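Local coordinates for 4-alpha-glucanotransferase (Corynebacterium glutamicum, PDB 5B68), which is an amylomaltase, a carbohydrate-active enzyme that pairs a TIM-barrel domain with an N-terminal beta-sandwich domain, at residues Asp55-Gln58 with Arg59-Leu63; Ile261-Arg264 with Asp265-Glu269; Leu496-Leu500 with Ala501-Val505. All coordinates share one frame; numbering follows the deposited sequence.

Contact 1. Residues Asp55-Gln58 with Arg59-Leu63. With SO4 (sulfate ion), chain G.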
loop_
_atom_site.group_PDB
_atom_site.type_symbol
_atom_site.label_atom_id
_atom_site.label_comp_id
_atom_site.label_asym_id
_atom_site.label_seq_id
_atom_site.Cartn_x
_atom_site.Cartn_y
_atom_site.Cartn_z
ATOM N N ASP A 55 -18.881 -22.385 29.949
ATOM C CA ASP A 55 -19.244 -21.209 30.747
ATOM C C ASP A 55 -18.546 -19.939 30.314
ATOM O O ASP A 55 -19.212 -18.940 30.142
ATOM C CB ASP A 55 -18.977 -21.383 32.265
ATOM C CG ASP A 55 -20.040 -22.211 32.965
ATOM O OD1 ASP A 55 -21.039 -22.606 32.320
ATOM O OD2 ASP A 55 -19.864 -22.479 34.179
ATOM N N ALA A 56 -17.226 -19.967 30.111
ATOM C CA ALA A 56 -16.468 -18.767 29.871
ATOM C C ALA A 56 -16.821 -18.212 28.456
ATOM O O ALA A 56 -16.755 -17.012 28.213
ATOM C CB ALA A 56 -14.954 -19.042 29.975
ATOM N N ILE A 57 -17.110 -19.123 27.530
ATOM C CA ILE A 57 -17.430 -18.723 26.153
ATOM C C ILE A 57 -18.803 -18.129 26.189
ATOM O O ILE A 57 -19.034 -17.074 25.602
ATOM C CB ILE A 57 -17.332 -19.904 25.176
ATOM C CG1 ILE A 57 -15.875 -20.255 24.905
ATOM C CG2 ILE A 57 -17.962 -19.590 23.833
ATOM C CD1 ILE A 57 -15.750 -21.644 24.352
ATOM N N GLN A 58 -19.746 -18.790 26.863
ATOM C CA GLN A 58 -21.118 -18.248 26.979
ATOM C C GLN A 58 -21.122 -16.902 27.667
ATOM O O GLN A 58 -21.900 -15.996 27.319
ATOM C CB GLN A 58 -22.080 -19.240 27.669
ATOM C CG GLN A 58 -22.392 -20.426 26.769
ATOM C CD GLN A 58 -23.289 -21.478 27.378
ATOM O OE1 GLN A 58 -22.829 -22.449 27.997
ATOM N NE2 GLN A 58 -24.578 -21.323 27.140
ATOM N N ARG A 59 -20.266 -16.755 28.659
ATOM C CA ARG A 59 -20.180 -15.483 29.331
ATOM C C ARG A 59 -19.589 -14.408 28.386
ATOM O O ARG A 59 -19.974 -13.242 28.483
ATOM C CB ARG A 59 -19.376 -15.613 30.598
ATOM C CG ARG A 59 -19.082 -14.316 31.328
ATOM C CD ARG A 59 -18.211 -14.516 32.581
ATOM N NE ARG A 59 -17.878 -13.204 33.153
ATOM C CZ ARG A 59 -16.781 -12.502 32.890
ATOM N NH1 ARG A 59 -15.841 -12.973 32.087
ATOM N NH2 ARG A 59 -16.620 -11.303 33.454
ATOM N N GLN A 60 -18.643 -14.782 27.534
ATOM C CA GLN A 60 -18.150 -13.805 26.525
ATOM C C GLN A 60 -19.232 -13.445 25.496
ATOM O O GLN A 60 -19.267 -12.318 25.047
ATOM C CB GLN A 60 -16.868 -14.261 25.886
ATOM C CG GLN A 60 -15.668 -14.208 26.819
ATOM C CD GLN A 60 -15.409 -12.833 27.378
ATOM O OE1 GLN A 60 -15.430 -11.835 26.654
ATOM N NE2 GLN A 60 -15.234 -12.740 28.694
ATOM N N ILE A 61 -20.088 -14.404 25.120
ATOM C CA ILE A 61 -21.230 -14.068 24.260
ATOM C C ILE A 61 -22.114 -13.008 24.926
ATOM O O ILE A 61 -22.431 -11.981 24.342
ATOM C CB ILE A 61 -21.984 -15.317 23.865
ATOM C CG1 ILE A 61 -21.062 -16.166 22.974
ATOM C CG2 ILE A 61 -23.281 -15.014 23.145
ATOM C CD1 ILE A 61 -21.482 -17.600 22.795
ATOM N N ALA A 62 -22.565 -13.283 26.148
ATOM C CA ALA A 62 -23.423 -12.367 26.851
ATOM C C ALA A 62 -22.779 -10.998 27.062
ATOM O O ALA A 62 -23.464 -9.995 26.897
ATOM C CB ALA A 62 -23.901 -12.960 28.205
ATOM N N LEU A 63 -21.481 -10.963 27.392
ATOM C CA LEU A 63 -20.772 -9.706 27.557
ATOM C C LEU A 63 -20.712 -8.906 26.235
ATOM O O LEU A 63 -20.844 -7.679 26.271
ATOM C CB LEU A 63 -19.369 -9.844 28.134
ATOM C CG LEU A 63 -19.385 -10.075 29.664
ATOM C CD1 LEU A 63 -18.060 -10.693 30.103
ATOM C CD2 LEU A 63 -19.656 -8.793 30.480
HETATM S S SO4 G . -13.954 -9.500 30.605
HETATM O O1 SO4 G . -14.171 -9.101 29.197
HETATM O O2 SO4 G . -14.893 -8.725 31.478
HETATM O O3 SO4 G . -14.264 -10.928 30.803
HETATM O O4 SO4 G . -12.509 -9.134 30.834
HETATM O O HOH W 1 -15.434 -15.503 30.041
#
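The N-terminal part of helix 54-69 carries a sulfate site on its side, where A56 meets R59 and Q60 one turn on. The backbone is regular here: R59, Q60, I61 and A62 each donate N-H to the carbonyl four residues back. The Q60 N to A56 O bond is 3.0 Å long. A56 O takes a second bond from an ordered water at 2.7 Å. The same water accepts from Q60 NE2 at 3.1 Å and, more loosely, from R59 NH1 at 3.3 Å.

These two nitrogens also grip the sulfate. R59 NH1 donates to sulfate O3 over 2.9 Å. Q60 NE2 reaches the same O3, again at 2.9 Å. NH1, water, NE2 and O3 thus form a closed ring of four bonds. R59 gets there with an extended chain, CG lying opposite the backbone N (chi1 174°). Q60 instead folds at chi2 (-58°), which lifts its amide beside the arginine. L63 CD1 lies 3.5 Å above the plane of the R59 guanidinium, over its centre, while O3 comes in near the plane at the edge. The sulfate is also hydrogen-bonded to R67 NH2 and N45 ND2.

The other flank of the turn is apolar. I57 CG2 meets I61 CD1 at 4.2 Å, and both isoleucines pack on helix 5-13.

The sulfate probably comes from the crystallisation liquor. Its O3 meets one cationic and one neutral donor of this turn, with a second arginine, R67, also bonded to the ion. The side chains therefore form a small anion-binding site, in which the water links the amide and guanidinium to the helix backbone.

Contact 2. Residues Ile261-Arg264 with Asp265-Glu269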
loop_
_atom_site.group_PDB
_atom_site.type_symbol
_atom_site.label_atom_id
_atom_site.label_comp_id
_atom_site.label_asym_id
_atom_site.label_seq_id
_atom_site.Cartn_x
_atom_site.Cartn_y
_atom_site.Cartn_z
ATOM N N ILE A 261 32.044 26.016 3.094
ATOM C CA ILE A 261 32.492 25.410 1.867
ATOM C C ILE A 261 33.342 24.185 2.122
ATOM O O ILE A 261 33.323 23.265 1.343
ATOM C CB ILE A 261 33.135 26.405 0.874
ATOM C CG1 ILE A 261 33.427 25.702 -0.491
ATOM C CG2 ILE A 261 34.417 26.984 1.432
ATOM C CD1 ILE A 261 33.666 26.635 -1.667
ATOM N N ASP A 262 34.092 24.164 3.211
ATOM C CA ASP A 262 34.967 23.014 3.457
ATOM C C ASP A 262 34.132 21.768 3.825
ATOM O O ASP A 262 34.492 20.647 3.500
ATOM C CB ASP A 262 36.039 23.329 4.518
ATOM C CG ASP A 262 35.496 24.097 5.711
ATOM O OD1 ASP A 262 34.736 25.109 5.561
ATOM O OD2 ASP A 262 35.886 23.701 6.826
ATOM N N LEU A 263 33.015 21.999 4.503
ATOM C CA LEU A 263 32.046 20.935 4.782
ATOM C C LEU A 263 31.333 20.534 3.479
ATOM O O LEU A 263 31.190 19.313 3.205
ATOM C CB LEU A 263 31.033 21.364 5.853
ATOM C CG LEU A 263 30.096 20.285 6.410
ATOM C CD1 LEU A 263 30.771 18.970 6.814
ATOM C CD2 LEU A 263 29.364 20.892 7.602
ATOM N N ARG A 264 30.930 21.521 2.670
ATOM C CA ARG A 264 30.442 21.176 1.339
ATOM C C ARG A 264 31.388 20.357 0.490
ATOM O O ARG A 264 30.933 19.447 -0.204
ATOM C CB ARG A 264 29.904 22.374 0.585
ATOM C CG ARG A 264 28.576 22.789 1.208
ATOM C CD ARG A 264 27.817 23.850 0.459
ATOM N NE ARG A 264 28.242 25.156 0.934
ATOM C CZ ARG A 264 28.978 26.028 0.250
ATOM N NH1 ARG A 264 29.369 25.764 -0.990
ATOM N NH2 ARG A 264 29.310 27.188 0.816
ATOM N N ASP A 265 32.707 20.618 0.583
ATOM C CA ASP A 265 33.683 19.787 -0.146
ATOM C C ASP A 265 33.744 18.398 0.434
ATOM O O ASP A 265 33.920 17.447 -0.332
ATOM C CB ASP A 265 35.098 20.390 -0.081
ATOM C CG ASP A 265 35.201 21.683 -0.848
ATOM O OD1 ASP A 265 34.410 21.901 -1.821
ATOM O OD2 ASP A 265 36.098 22.472 -0.489
ATOM N N ASP A 266 33.640 18.289 1.774
ATOM C CA ASP A 266 33.657 16.965 2.427
ATOM C C ASP A 266 32.453 16.166 1.928
ATOM O O ASP A 266 32.583 15.023 1.539
ATOM C CB ASP A 266 33.644 17.050 3.961
ATOM C CG ASP A 266 34.974 17.547 4.558
ATOM O OD1 ASP A 266 35.986 17.579 3.838
ATOM O OD2 ASP A 266 34.991 17.914 5.757
ATOM N N ILE A 267 31.302 16.817 1.917
ATOM C CA ILE A 267 30.089 16.203 1.442
ATOM C C ILE A 267 30.246 15.763 -0.034
ATOM O O ILE A 267 29.913 14.634 -0.379
ATOM C CB ILE A 267 28.934 17.172 1.662
ATOM C CG1 ILE A 267 28.695 17.338 3.196
ATOM C CG2 ILE A 267 27.672 16.706 0.932
ATOM C CD1 ILE A 267 27.947 18.614 3.514
ATOM N N ALA A 268 30.800 16.637 -0.866
ATOM C CA ALA A 268 31.072 16.308 -2.290
ATOM C C ALA A 268 31.971 15.115 -2.458
ATOM O O ALA A 268 31.878 14.405 -3.450
ATOM C CB ALA A 268 31.694 17.504 -3.008
ATOM N N GLU A 269 32.909 14.939 -1.526
ATOM C CA GLU A 269 33.769 13.762 -1.523
ATOM C C GLU A 269 32.989 12.497 -1.207
ATOM O O GLU A 269 33.208 11.431 -1.827
ATOM C CB GLU A 269 34.933 13.919 -0.517
ATOM C CG GLU A 269 36.221 14.493 -1.103
ATOM C CD GLU A 269 36.059 15.772 -1.927
ATOM O OE1 GLU A 269 36.528 16.843 -1.449
ATOM O OE2 GLU A 269 35.504 15.707 -3.060
#
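The carboxylate of D265 lies next to I261 one turn back, with OD1 4.1 Å from I261 CG1. The two side chains cross obliquely. The guanidinium of R264 is a second flat group at this helix start. I261 CA sits over one of its faces, 3.8 Å above the plane and offset toward the rim. R264 reaches this place by a bend at chi3 (-89°), which turns the group back toward the start of the helix. There NE is hydrogen-bonded to L259 O.

The carboxylate of D266 is placed like that of D265. Its CG comes within 3.3 Å of D262 O, but carboxylate and carbonyl are both acceptors and do not bond. The backbone amides do the bonding: D265 N to I261 O and D266 N to D262 O, then I267 N to L263 O at 2.8 Å and A268 N to R264 O. D262, D265 and D266 stand in the first turns of the helix. Their negative charges would be expected to suit the positive end of the helix dipole.

The apolar side is made by L263 and I267, with L263 CG 4.0 Å from I267 CD1. I267 is buried on this side and L263 lies at its margin. L263 packs on A299 and I267 on V296, both of helix 286-301, and W193, F256 and L259 from loops also touch I267.

Contact 3. Residues Leu496-Leu500 with Ala501-Val505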
loop_
_atom_site.group_PDB
_atom_site.type_symbol
_atom_site.label_atom_id
_atom_site.label_comp_id
_atom_site.label_asym_id
_atom_site.label_seq_id
_atom_site.Cartn_x
_atom_site.Cartn_y
_atom_site.Cartn_z
ATOM N N LEU A 496 -12.965 8.177 -0.341
ATOM C CA LEU A 496 -13.081 9.536 0.145
ATOM C C LEU A 496 -11.748 10.260 0.050
ATOM O O LEU A 496 -11.701 11.335 -0.539
ATOM C CB LEU A 496 -13.608 9.589 1.560
ATOM C CG LEU A 496 -13.647 10.954 2.288
ATOM C CD1 LEU A 496 -14.439 12.007 1.554
ATOM C CD2 LEU A 496 -14.204 10.710 3.686
ATOM N N GLU A 497 -10.719 9.705 0.645
ATOM C CA GLU A 497 -9.416 10.354 0.588
ATOM C C GLU A 497 -8.871 10.570 -0.846
ATOM O O GLU A 497 -8.310 11.646 -1.177
ATOM C CB GLU A 497 -8.462 9.675 1.513
ATOM C CG GLU A 497 -8.741 9.942 2.993
ATOM C CD GLU A 497 -8.688 11.396 3.348
ATOM O OE1 GLU A 497 -7.669 12.087 3.035
ATOM O OE2 GLU A 497 -9.679 11.887 3.962
ATOM N N ALA A 498 -9.016 9.556 -1.692
ATOM C CA ALA A 498 -8.699 9.686 -3.096
ATOM C C ALA A 498 -9.525 10.728 -3.841
ATOM O O ALA A 498 -8.975 11.519 -4.624
ATOM C CB ALA A 498 -8.728 8.303 -3.803
ATOM N N GLU A 499 -10.827 10.786 -3.591
ATOM C CA GLU A 499 -11.663 11.764 -4.231
ATOM C C GLU A 499 -11.238 13.165 -3.821
ATOM O O GLU A 499 -11.088 14.008 -4.705
ATOM C CB GLU A 499 -13.130 11.509 -3.970
ATOM C CG GLU A 499 -14.059 12.452 -4.710
ATOM C CD GLU A 499 -14.138 12.225 -6.219
ATOM O OE1 GLU A 499 -13.482 11.334 -6.728
ATOM O OE2 GLU A 499 -14.848 12.959 -6.906
ATOM N N LEU A 500 -10.907 13.390 -2.550
ATOM C CA LEU A 500 -10.485 14.750 -2.064
ATOM C C LEU A 500 -9.126 15.161 -2.707
ATOM O O LEU A 500 -8.863 16.361 -2.957
ATOM C CB LEU A 500 -10.343 14.753 -0.554
ATOM C CG LEU A 500 -11.575 14.524 0.324
ATOM C CD1 LEU A 500 -11.263 14.441 1.803
ATOM C CD2 LEU A 500 -12.614 15.606 0.017
ATOM N N ALA A 501 -8.304 14.161 -3.001
ATOM C CA ALA A 501 -7.015 14.352 -3.622
ATOM C C ALA A 501 -7.105 14.359 -5.158
ATOM O O ALA A 501 -6.068 14.547 -5.757
ATOM C CB ALA A 501 -6.052 13.246 -3.182
ATOM N N GLY A 502 -8.293 14.184 -5.772
ATOM C CA GLY A 502 -8.471 14.133 -7.255
ATOM C C GLY A 502 -7.744 12.955 -7.893
ATOM O O GLY A 502 -7.222 13.035 -9.010
ATOM N N ALA A 503 -7.665 11.882 -7.125
ATOM C CA ALA A 503 -6.837 10.722 -7.464
ATOM C C ALA A 503 -7.494 9.521 -8.100
ATOM O O ALA A 503 -8.659 9.239 -7.922
ATOM C CB ALA A 503 -6.046 10.278 -6.189
ATOM N N VAL A 504 -6.646 8.737 -8.774
ATOM C CA VAL A 504 -6.937 7.381 -9.272
ATOM C C VAL A 504 -6.695 6.444 -8.117
ATOM O O VAL A 504 -5.695 6.609 -7.332
ATOM C CB VAL A 504 -5.993 7.014 -10.429
ATOM C CG1 VAL A 504 -6.073 5.565 -10.788
ATOM C CG2 VAL A 504 -6.383 7.821 -11.647
ATOM N N VAL A 505 -7.543 5.422 -8.026
ATOM C CA VAL A 505 -7.313 4.329 -7.142
ATOM C C VAL A 505 -7.223 2.983 -7.890
ATOM O O VAL A 505 -8.183 2.595 -8.575
ATOM C CB VAL A 505 -8.384 4.208 -6.021
ATOM C CG1 VAL A 505 -8.051 3.085 -5.074
ATOM C CG2 VAL A 505 -8.467 5.530 -5.262
HETATM O O HOH W 2 -11.122 10.724 -8.221
#
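A Schellman motif ends helix 487-500, with A498 and E499 receiving the two bonds from beyond the helix. The chain then turns into strand 504-507 of the TIM-barrel sheet.

Backbone bonds come first. A503 N donates to A498 O at 2.8 Å, and the bond is nearly straight (169°). Inside it, G502 N donates to E499 O at 3.0 Å, from well above the carbonyl plane. G502 has the positive phi (63°) that reverses the chain here. A501 N bonds to E497 O at 3.1 Å and only weakly to A498 O.

Apolar packing follows the same pairing. A498 CB faces A503 CB at 4.1 Å, the hydrophobic contact that commonly accompanies this motif. L166 touches A498 and V505, and L451 of helix 441-452 touches A501 and A503.

The two carboxylates bond to other parts of the fold. The E497 carboxylate forms a salt bridge with R448 and accepts a bond from W143 NE1. E499 OE2 is bonded to S167 OG.

A water finally ties helix to loop. E499 CG lies opposite its backbone N (chi1 -176°), and a bend at the next bond puts the carboxylate beside this water. The water donates to E499 OE1 at 2.9 Å and to A503 O, also at 2.9 Å; T168 OG1 is a further partner of A503 O.

Overall arrangement
All three contacts are local and lie in series along the chain, so none encloses or crosses another. Contact 1 comes first, in helix 54-69, ahead of strand 76-80, and its helix packs on helix 5-13. Contact 2 follows at the start of helix 261-277, against helix 286-301. These two lie on opposite sides of the chain's centre, with centres about 68 Å apart. Contact 3 is nearer the middle, its centre about 43 Å from the centre of each of the others. It alone closes a turn, joining helix 487-500 to strand 504-507. There V504 bonds to G455 and I457 and V505 to M527, linking this strand to its neighbours in the barrel.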